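Local coordinates for protein X-PRO dipeptidase (Streptococcus pyogenes M1 GAS, PDB 3O5V) that is the N-terminal domain of a probable manganese-dependent proline dipeptidase of the M24B family, which would split dipeptides ending in proline, at residues I8-D13 with F46-D50; A17-S23 with A95-E101; V89-T93 with T115-G119. One frame throughout, in Å; residues are numbered along the deposited sequence.

Contact 1: I8-D13 with F46-D50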
loop_
_atom_site.group_PDB
_atom_site.type_symbol
_atom_site.label_atom_id
_atom_site.label_comp_id
_atom_site.label_asym_id
_atom_site.label_seq_id
_atom_site.Cartn_x
_atom_site.Cartn_y
_atom_site.Cartn_z
ATOM N N ILE A 8 2.468 -10.644 -6.933
ATOM C CA ILE A 8 3.166 -9.926 -5.847
ATOM C C ILE A 8 3.275 -10.806 -4.613
ATOM O O ILE A 8 4.347 -10.904 -4.010
ATOM C CB ILE A 8 2.504 -8.574 -5.502
ATOM C CG1 ILE A 8 2.723 -7.606 -6.661
ATOM C CG2 ILE A 8 3.087 -7.977 -4.200
ATOM C CD1 ILE A 8 1.630 -6.609 -6.794
ATOM N N ARG A 9 2.178 -11.468 -4.247
ATOM C CA ARG A 9 2.199 -12.361 -3.103
ATOM C C ARG A 9 3.207 -13.514 -3.268
ATOM O O ARG A 9 3.888 -13.868 -2.300
ATOM C CB ARG A 9 0.789 -12.845 -2.734
ATOM C CG ARG A 9 -0.106 -11.710 -2.153
ATOM C CD ARG A 9 -1.468 -12.225 -1.708
ATOM N NE ARG A 9 -2.327 -12.516 -2.863
ATOM C CZ ARG A 9 -3.249 -11.691 -3.356
ATOM N NH1 ARG A 9 -3.482 -10.501 -2.790
ATOM N NH2 ARG A 9 -3.956 -12.068 -4.423
ATOM N N LEU A 10 3.347 -14.052 -4.484
ATOM C CA LEU A 10 4.362 -15.077 -4.744
ATOM C C LEU A 10 5.757 -14.490 -4.516
ATOM O O LEU A 10 6.608 -15.102 -3.851
ATOM C CB LEU A 10 4.239 -15.596 -6.178
ATOM C CG LEU A 10 4.598 -17.059 -6.488
ATOM C CD1 LEU A 10 4.960 -17.230 -7.962
ATOM C CD2 LEU A 10 5.655 -17.661 -5.573
ATOM N N TYR A 11 5.981 -13.303 -5.074
ATOM C CA TYR A 11 7.266 -12.602 -4.934
ATOM C C TYR A 11 7.668 -12.419 -3.477
ATOM O O TYR A 11 8.802 -12.744 -3.095
ATOM C CB TYR A 11 7.204 -11.241 -5.626
ATOM C CG TYR A 11 8.504 -10.463 -5.544
ATOM C CD1 TYR A 11 9.633 -10.872 -6.257
ATOM C CD2 TYR A 11 8.601 -9.321 -4.749
ATOM C CE1 TYR A 11 10.822 -10.149 -6.201
ATOM C CE2 TYR A 11 9.787 -8.594 -4.682
ATOM C CZ TYR A 11 10.892 -9.020 -5.401
ATOM O OH TYR A 11 12.064 -8.308 -5.331
ATOM N N LEU A 12 6.744 -11.897 -2.668
ATOM C CA LEU A 12 6.945 -11.756 -1.231
ATOM C C LEU A 12 7.313 -13.083 -0.560
ATOM O O LEU A 12 8.240 -13.135 0.253
ATOM C CB LEU A 12 5.694 -11.153 -0.579
ATOM C CG LEU A 12 5.337 -9.721 -1.004
ATOM C CD1 LEU A 12 3.957 -9.351 -0.469
ATOM C CD2 LEU A 12 6.400 -8.716 -0.531
ATOM N N ASP A 13 6.601 -14.154 -0.913
ATOM C CA ASP A 13 6.891 -15.473 -0.354
ATOM C C ASP A 13 8.275 -15.966 -0.753
ATOM O O ASP A 13 8.997 -16.496 0.088
ATOM C CB ASP A 13 5.815 -16.488 -0.737
ATOM C CG ASP A 13 4.543 -16.341 0.097
ATOM O OD1 ASP A 13 4.550 -15.636 1.134
ATOM O OD2 ASP A 13 3.520 -16.944 -0.292
ATOM N N PHE A 46 -1.628 -1.676 0.429
ATOM C CA PHE A 46 -0.961 -2.647 1.309
ATOM C C PHE A 46 -1.249 -4.052 0.808
ATOM O O PHE A 46 -2.399 -4.521 0.877
ATOM C CB PHE A 46 -1.477 -2.489 2.746
ATOM C CG PHE A 46 -1.132 -1.163 3.371
ATOM C CD1 PHE A 46 0.128 -0.956 3.948
ATOM C CD2 PHE A 46 -2.046 -0.112 3.356
ATOM C CE1 PHE A 46 0.461 0.276 4.515
ATOM C CE2 PHE A 46 -1.731 1.123 3.931
ATOM C CZ PHE A 46 -0.477 1.321 4.508
ATOM N N VAL A 47 -0.222 -4.716 0.288
ATOM C CA VAL A 47 -0.376 -6.096 -0.195
ATOM C C VAL A 47 0.341 -7.071 0.745
ATOM O O VAL A 47 1.560 -7.270 0.667
ATOM C CB VAL A 47 0.118 -6.257 -1.664
ATOM C CG1 VAL A 47 -0.157 -7.662 -2.177
ATOM C CG2 VAL A 47 -0.537 -5.209 -2.565
ATOM N N TYR A 48 -0.433 -7.650 1.656
ATOM C CA TYR A 48 0.047 -8.689 2.574
ATOM C C TYR A 48 0.353 -9.957 1.806
ATOM O O TYR A 48 -0.319 -10.241 0.811
ATOM C CB TYR A 48 -1.037 -8.999 3.596
ATOM C CG TYR A 48 -1.250 -7.881 4.583
ATOM C CD1 TYR A 48 -2.253 -6.934 4.385
ATOM C CD2 TYR A 48 -0.425 -7.760 5.712
ATOM C CE1 TYR A 48 -2.442 -5.892 5.300
ATOM C CE2 TYR A 48 -0.606 -6.728 6.623
ATOM C CZ TYR A 48 -1.616 -5.808 6.416
ATOM O OH TYR A 48 -1.798 -4.783 7.319
ATOM N N HIS A 49 1.353 -10.724 2.248
ATOM C CA HIS A 49 1.669 -11.979 1.545
ATOM C C HIS A 49 0.517 -12.996 1.680
ATOM O O HIS A 49 0.335 -13.850 0.813
ATOM C CB HIS A 49 3.027 -12.562 1.977
ATOM C CG HIS A 49 2.986 -13.365 3.240
ATOM N ND1 HIS A 49 2.779 -12.799 4.482
ATOM C CD2 HIS A 49 3.154 -14.692 3.457
ATOM C CE1 HIS A 49 2.809 -13.746 5.408
ATOM N NE2 HIS A 49 3.030 -14.904 4.810
ATOM N N ASP A 50 -0.297 -12.853 2.726
ATOM C CA ASP A 50 -1.351 -13.837 3.015
ATOM C C ASP A 50 -2.765 -13.258 3.127
ATOM O O ASP A 50 -3.721 -13.838 2.594
ATOM C CB ASP A 50 -1.002 -14.645 4.271
ATOM C CG ASP A 50 -0.631 -13.765 5.462
ATOM O OD1 ASP A 50 -0.488 -12.516 5.318
ATOM O OD2 ASP A 50 -0.459 -14.330 6.552
HETATM O O HOH W 1 -2.636 -9.115 -0.157
HETATM O O HOH W 2 1.137 -16.268 0.081
#
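Ile8, Arg9 and Leu12 of helix 3-14 lie against Val47 and the backbone just beyond it, a helix-on-sheet packing in the alpha/beta creatinase/prolidase N-terminal domain. The axes of helix 8-13 and strand 46-48 cross at -60° with a closest approach of 8.9 Å, a spacing that branched aliphatic side chains can fill. Ile8 and Val47 meet at about a right angle, methyl to methyl, with Ile8 CG2 3.8 Å from Val47 CG1. Val47 reaches out because its CG1 stands opposite the backbone N across the CA-CB bond (chi1 -175°), which turns this methyl to the helix. Isoleucine and valine suit the place: both are buried, and Val47 keeps the extended backbone of a strand. One turn on, Leu12 lays CD1 over the strand backbone, 3.4 Å from Val47 O, while its CB rests on His49 CB.

Arg9 works in two ways. Its methylenes run alongside the end of the strand, CG lying 3.3 Å from Tyr48 O, and a bend at chi3 (-74°) then turns the guanidinium so that it stands oblique to Val47 CG1. A long side chain with an apolar stem and a charged end fits this partly exposed margin. Its NH2 forms a salt bridge with Asp6 one turn earlier, whereas NH1 gives a hydrogen bond to a water in the guanidinium plane, and that water donates to Tyr48 O. No direct hydrogen bond joins the two segments, so water carries the polar links between them. At the exposed end of the contact a second water, its oxygen 2.7 Å from His49 O, donates both to that carbonyl and to Asp13 OD2.

Contact 2: A17-S23 with A95-E101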
loop_
_atom_site.group_PDB
_atom_site.type_symbol
_atom_site.label_atom_id
_atom_site.label_comp_id
_atom_site.label_asym_id
_atom_site.label_seq_id
_atom_site.Cartn_x
_atom_site.Cartn_y
_atom_site.Cartn_z
ATOM N N ALA A 17 9.272 -12.197 2.668
ATOM C CA ALA A 17 8.733 -10.943 3.198
ATOM C C ALA A 17 7.235 -11.092 3.407
ATOM O O ALA A 17 6.605 -11.954 2.794
ATOM C CB ALA A 17 9.023 -9.808 2.242
ATOM N N GLU A 18 6.653 -10.252 4.254
ATOM C CA GLU A 18 5.240 -10.415 4.592
ATOM C C GLU A 18 4.327 -9.314 4.012
ATOM O O GLU A 18 3.100 -9.419 4.096
ATOM C CB GLU A 18 5.060 -10.504 6.119
ATOM C CG GLU A 18 5.801 -11.677 6.796
ATOM C CD GLU A 18 7.295 -11.419 7.015
ATOM O OE1 GLU A 18 7.702 -10.236 7.135
ATOM O OE2 GLU A 18 8.065 -12.410 7.074
ATOM N N LEU A 19 4.921 -8.259 3.453
ATOM C CA LEU A 19 4.150 -7.054 3.103
ATOM C C LEU A 19 4.821 -6.240 2.002
ATOM O O LEU A 19 6.020 -5.969 2.075
ATOM C CB LEU A 19 4.028 -6.153 4.339
ATOM C CG LEU A 19 2.783 -5.313 4.678
ATOM C CD1 LEU A 19 3.120 -3.975 5.370
ATOM C CD2 LEU A 19 1.773 -5.100 3.551
ATOM N N ALA A 20 4.052 -5.843 0.992
ATOM C CA ALA A 20 4.502 -4.836 0.026
ATOM C C ALA A 20 3.619 -3.606 0.191
ATOM O O ALA A 20 2.393 -3.734 0.338
ATOM C CB ALA A 20 4.417 -5.364 -1.403
ATOM N N ILE A 21 4.232 -2.425 0.181
ATOM C CA ILE A 21 3.484 -1.173 0.291
ATOM C C ILE A 21 3.697 -0.348 -0.956
ATOM O O ILE A 21 4.800 0.160 -1.193
ATOM C CB ILE A 21 3.880 -0.328 1.556
ATOM C CG1 ILE A 21 3.836 -1.185 2.826
ATOM C CG2 ILE A 21 3.006 0.921 1.660
ATOM C CD1 ILE A 21 4.145 -0.411 4.123
ATOM N N PHE A 22 2.659 -0.229 -1.780
ATOM C CA PHE A 22 2.782 0.594 -2.980
ATOM C C PHE A 22 2.316 2.018 -2.705
ATOM O O PHE A 22 1.367 2.210 -1.946
ATOM C CB PHE A 22 2.024 -0.044 -4.145
ATOM C CG PHE A 22 2.541 -1.411 -4.510
ATOM C CD1 PHE A 22 3.575 -1.555 -5.434
ATOM C CD2 PHE A 22 2.013 -2.553 -3.906
ATOM C CE1 PHE A 22 4.065 -2.832 -5.771
ATOM C CE2 PHE A 22 2.487 -3.831 -4.232
ATOM C CZ PHE A 22 3.525 -3.964 -5.164
ATOM N N SER A 23 3.004 3.009 -3.283
ATOM C CA SER A 23 2.636 4.423 -3.076
ATOM C C SER A 23 2.457 5.213 -4.379
ATOM O O SER A 23 1.800 6.263 -4.383
ATOM C CB SER A 23 3.648 5.134 -2.163
ATOM O OG SER A 23 4.956 4.991 -2.699
ATOM N N ALA A 95 4.745 -7.230 10.277
ATOM C CA ALA A 95 5.685 -7.723 9.262
ATOM C C ALA A 95 7.144 -7.464 9.645
ATOM O O ALA A 95 7.503 -6.359 10.056
ATOM C CB ALA A 95 5.381 -7.112 7.890
ATOM N N LYS A 96 7.974 -8.493 9.519
ATOM C CA LYS A 96 9.402 -8.372 9.819
ATOM C C LYS A 96 10.175 -7.804 8.643
ATOM O O LYS A 96 11.180 -7.105 8.820
ATOM C CB LYS A 96 9.973 -9.725 10.267
ATOM C CG LYS A 96 9.695 -10.000 11.750
ATOM C CD LYS A 96 9.844 -11.467 12.140
ATOM C CE LYS A 96 9.847 -11.597 13.669
ATOM N NZ LYS A 96 9.010 -12.734 14.162
ATOM N N THR A 97 9.702 -8.111 7.438
ATOM C CA THR A 97 10.346 -7.663 6.220
ATOM C C THR A 97 9.278 -7.040 5.332
ATOM O O THR A 97 8.261 -7.675 5.052
ATOM C CB THR A 97 11.020 -8.832 5.473
ATOM O OG1 THR A 97 11.880 -9.554 6.372
ATOM C CG2 THR A 97 11.837 -8.310 4.323
ATOM N N ILE A 98 9.518 -5.793 4.928
ATOM C CA ILE A 98 8.576 -5.006 4.125
ATOM C C ILE A 98 9.239 -4.540 2.829
ATOM O O ILE A 98 10.412 -4.158 2.818
ATOM C CB ILE A 98 8.023 -3.806 4.932
ATOM C CG1 ILE A 98 7.316 -4.308 6.189
ATOM C CG2 ILE A 98 7.063 -2.939 4.105
ATOM C CD1 ILE A 98 7.070 -3.228 7.198
ATOM N N TYR A 99 8.499 -4.612 1.728
ATOM C CA TYR A 99 8.934 -4.004 0.483
ATOM C C TYR A 99 8.171 -2.707 0.191
ATOM O O TYR A 99 6.960 -2.652 0.390
ATOM C CB TYR A 99 8.777 -5.000 -0.659
ATOM C CG TYR A 99 9.954 -5.941 -0.762
ATOM C CD1 TYR A 99 10.931 -5.749 -1.738
ATOM C CD2 TYR A 99 10.102 -7.007 0.127
ATOM C CE1 TYR A 99 12.022 -6.596 -1.838
ATOM C CE2 TYR A 99 11.205 -7.869 0.038
ATOM C CZ TYR A 99 12.154 -7.652 -0.946
ATOM O OH TYR A 99 13.242 -8.486 -1.047
ATOM N N ALA A 100 8.878 -1.669 -0.264
ATOM C CA ALA A 100 8.235 -0.408 -0.666
ATOM C C ALA A 100 8.940 0.220 -1.873
ATOM O O ALA A 100 10.059 -0.164 -2.200
ATOM C CB ALA A 100 8.170 0.582 0.522
ATOM N N GLU A 101 8.275 1.161 -2.544
ATOM C CA GLU A 101 8.791 1.744 -3.789
ATOM C C GLU A 101 9.693 2.931 -3.486
ATOM O O GLU A 101 9.225 4.081 -3.419
ATOM C CB GLU A 101 7.648 2.210 -4.707
ATOM C CG GLU A 101 6.705 1.119 -5.121
ATOM C CD GLU A 101 5.637 1.635 -6.061
ATOM O OE1 GLU A 101 4.575 2.088 -5.575
ATOM O OE2 GLU A 101 5.868 1.597 -7.288
HETATM O O HOH W 3 10.604 -11.791 7.030
HETATM O O HOH W 4 6.071 2.778 -1.420
#
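Glu18 OE1 is gripped by two successive backbone N-H groups: Thr97 N, 2.9 Å from it, meets it nearly along the C-O axis, and Lys96 N adds a weak, bent bond. The bend at chi2 (79°) folds the carboxylate back over the start of the neighbouring strand, and a water ties Glu18 OE2 to Thr97 OG1. A glutamate is long enough to accept these N-H groups while its own N donates to Thr97 O.

Parallel pairing follows, centred on Ala20 and Tyr99. Tyr99 N donates to Leu19 O, and Tyr99 O in turn accepts from Ile21 N at 2.7 Å, so Tyr99 bonds to the residues before and after Ala20. Small Ala17 leaves room for the tyrosine: the edge of the Tyr99 ring meets Ala17 CB, with Tyr99 CE2 3.7 Å away. On the face of Leu19 and Ile21, Ile21 CD1 packs against Ile98 CG2. Leu19 N is buried without a polar partner in the model. At the far end Glu101 OE1 accepts from Ser23 N, 2.9 Å away, and also from Asp24 N; its OE2 is hydrogen-bonded to Thr27 OG1.

Strands 19-22 and 97-100 are parallel neighbours in the mixed sheet, with 44-48 beyond the first and the outermost strand 120-123 beyond the second. Helix 3-14 lies over the face bearing Ala20, and Phe117 packs on the other, against Leu19 and Ile98.

Contact 3: V89-T93 with T115-G119; sequences VLPNT and TIFSG
Phe117, with CG opposite its own carbonyl carbon (chi1 -60°) and the ring turned by chi2 -89°, presents a ring edge to Leu90, whose CD1 lies 3.7 Å from Phe117 CZ near the ring plane. The two side chains cross at about a right angle. Thr93 adopts chi1 61°, which sends CG2 to Ile116 CG2, 3.5 Å away, and leaves OG1 to hydrogen-bond with Lys87 NZ. Threonine thus serves both needs, a methyl for packing and a hydroxyl for a lysine. Ile116 CG2 also sits over one face of the Phe117 ring, 3.6 Å above its plane and offset toward the rim.

The polar link between the loops passes through two waters. Thr93 O lies 2.8 Å from a water that sits at the edge of the Phe117 ring and accepts from Gly119 N. A second water, 2.7 Å from Thr93 O, accepts from Ser118 N.

Both segments lie largely in loops, the first running on from the end of helix 82-89 toward strand 97-100, the second from helix 107-114 to strand 120-123. Leu90 and Phe117 reach Phe46 of strand 44-48, Phe117 extends to Leu19 and Ile21 of strand 19-22, and Ile116 packs on Trp83 and Ile86 of helix 82-89.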
loop_
_atom_site.group_PDB
_atom_site.type_symbol
_atom_site.label_atom_id
_atom_site.label_comp_id
_atom_site.label_asym_id
_atom_site.label_seq_id
_atom_site.Cartn_x
_atom_site.Cartn_y
_atom_site.Cartn_z
ATOM N N VAL A 89 -6.973 0.825 11.068
ATOM C CA VAL A 89 -7.758 0.055 10.078
ATOM C C VAL A 89 -7.117 -1.242 9.554
ATOM O O VAL A 89 -7.830 -2.144 9.106
ATOM C CB VAL A 89 -8.228 0.919 8.859
ATOM C CG1 VAL A 89 -8.980 2.149 9.332
ATOM C CG2 VAL A 89 -7.046 1.302 7.935
ATOM N N LEU A 90 -5.790 -1.323 9.583
ATOM C CA LEU A 90 -5.083 -2.483 9.036
ATOM C C LEU A 90 -5.198 -3.698 9.971
ATOM O O LEU A 90 -5.245 -3.527 11.190
ATOM C CB LEU A 90 -3.612 -2.157 8.801
ATOM C CG LEU A 90 -3.209 -1.267 7.620
ATOM C CD1 LEU A 90 -1.722 -1.321 7.480
ATOM C CD2 LEU A 90 -3.830 -1.730 6.328
ATOM N N PRO A 91 -5.231 -4.920 9.401
ATOM C CA PRO A 91 -5.360 -6.124 10.250
ATOM C C PRO A 91 -4.108 -6.429 11.070
ATOM O O PRO A 91 -4.195 -7.067 12.119
ATOM C CB PRO A 91 -5.607 -7.250 9.239
ATOM C CG PRO A 91 -5.063 -6.715 7.916
ATOM C CD PRO A 91 -5.299 -5.238 7.956
ATOM N N ASN A 92 -2.955 -5.961 10.598
ATOM C CA ASN A 92 -1.666 -6.399 11.111
ATOM C C ASN A 92 -0.566 -5.406 10.737
ATOM O O ASN A 92 -0.500 -4.968 9.594
ATOM C CB ASN A 92 -1.340 -7.781 10.514
ATOM C CG ASN A 92 -0.081 -8.384 11.079
ATOM O OD1 ASN A 92 -0.134 -9.255 11.949
ATOM N ND2 ASN A 92 1.061 -7.944 10.585
ATOM N N THR A 93 0.295 -5.056 11.691
ATOM C CA THR A 93 1.457 -4.206 11.391
ATOM C C THR A 93 2.780 -4.862 11.819
ATOM O O THR A 93 3.801 -4.190 11.967
ATOM C CB THR A 93 1.309 -2.788 12.008
ATOM O OG1 THR A 93 1.206 -2.900 13.428
ATOM C CG2 THR A 93 0.063 -2.080 11.476
ATOM N N THR A 115 6.696 4.802 11.788
ATOM C CA THR A 115 6.031 4.983 13.077
ATOM C C THR A 115 4.973 3.903 13.304
ATOM O O THR A 115 4.501 3.733 14.427
ATOM C CB THR A 115 5.376 6.374 13.251
ATOM O OG1 THR A 115 4.209 6.491 12.404
ATOM C CG2 THR A 115 6.373 7.496 12.977
ATOM N N ILE A 116 4.615 3.185 12.235
ATOM C CA ILE A 116 3.602 2.117 12.266
ATOM C C ILE A 116 4.242 0.740 12.178
ATOM O O ILE A 116 3.848 -0.177 12.905
ATOM C CB ILE A 116 2.585 2.265 11.085
ATOM C CG1 ILE A 116 1.825 3.577 11.186
ATOM C CG2 ILE A 116 1.606 1.078 11.023
ATOM C CD1 ILE A 116 1.147 3.974 9.897
ATOM N N PHE A 117 5.198 0.587 11.262
ATOM C CA PHE A 117 5.839 -0.692 11.006
ATOM C C PHE A 117 7.272 -0.643 11.514
ATOM O O PHE A 117 8.064 0.220 11.110
ATOM C CB PHE A 117 5.850 -1.010 9.504
ATOM C CG PHE A 117 4.481 -1.089 8.883
ATOM C CD1 PHE A 117 3.782 -2.297 8.862
ATOM C CD2 PHE A 117 3.894 0.044 8.313
ATOM C CE1 PHE A 117 2.513 -2.380 8.286
ATOM C CE2 PHE A 117 2.614 -0.021 7.738
ATOM C CZ PHE A 117 1.928 -1.239 7.726
ATOM N N SER A 118 7.613 -1.579 12.387
ATOM C CA SER A 118 8.947 -1.598 12.951
ATOM C C SER A 118 9.866 -2.525 12.163
ATOM O O SER A 118 11.061 -2.586 12.437
ATOM C CB SER A 118 8.899 -1.957 14.446
ATOM O OG SER A 118 8.365 -3.253 14.614
ATOM N N GLY A 119 9.318 -3.204 11.152
ATOM C CA GLY A 119 10.099 -4.123 10.321
ATOM C C GLY A 119 11.146 -3.491 9.415
ATOM O O GLY A 119 11.248 -2.264 9.316
HETATM O O HOH W 5 6.409 -3.989 10.869
HETATM O O HOH W 6 5.277 -2.813 13.759
#

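In the fold
Strand 19-22 of contact 2 lies beside strand 44-48 of contact 1 in the sheet, the contact centres about 8 Å apart: Val47 N lies 2.8 Å from Ala20 O, a probable hydrogen bond, and Ile8 CD1 packs 3.6 Å from Phe22 CZ. Contact 3 meets contact 2 through Phe117, with CE1 3.4 Å from Leu19 CD1, centres about 11 Å apart. Contact 1 reaches contact 3, about 15 Å between centres, through Tyr48 OH and Asn92 O at 2.6 Å, another probable hydrogen bond. Side chains of His49, Ala95 and Asn92 each come within about 3 Å of bound glycerol, probably from crystallisation. The metal site is expected in the M24 domain, absent here.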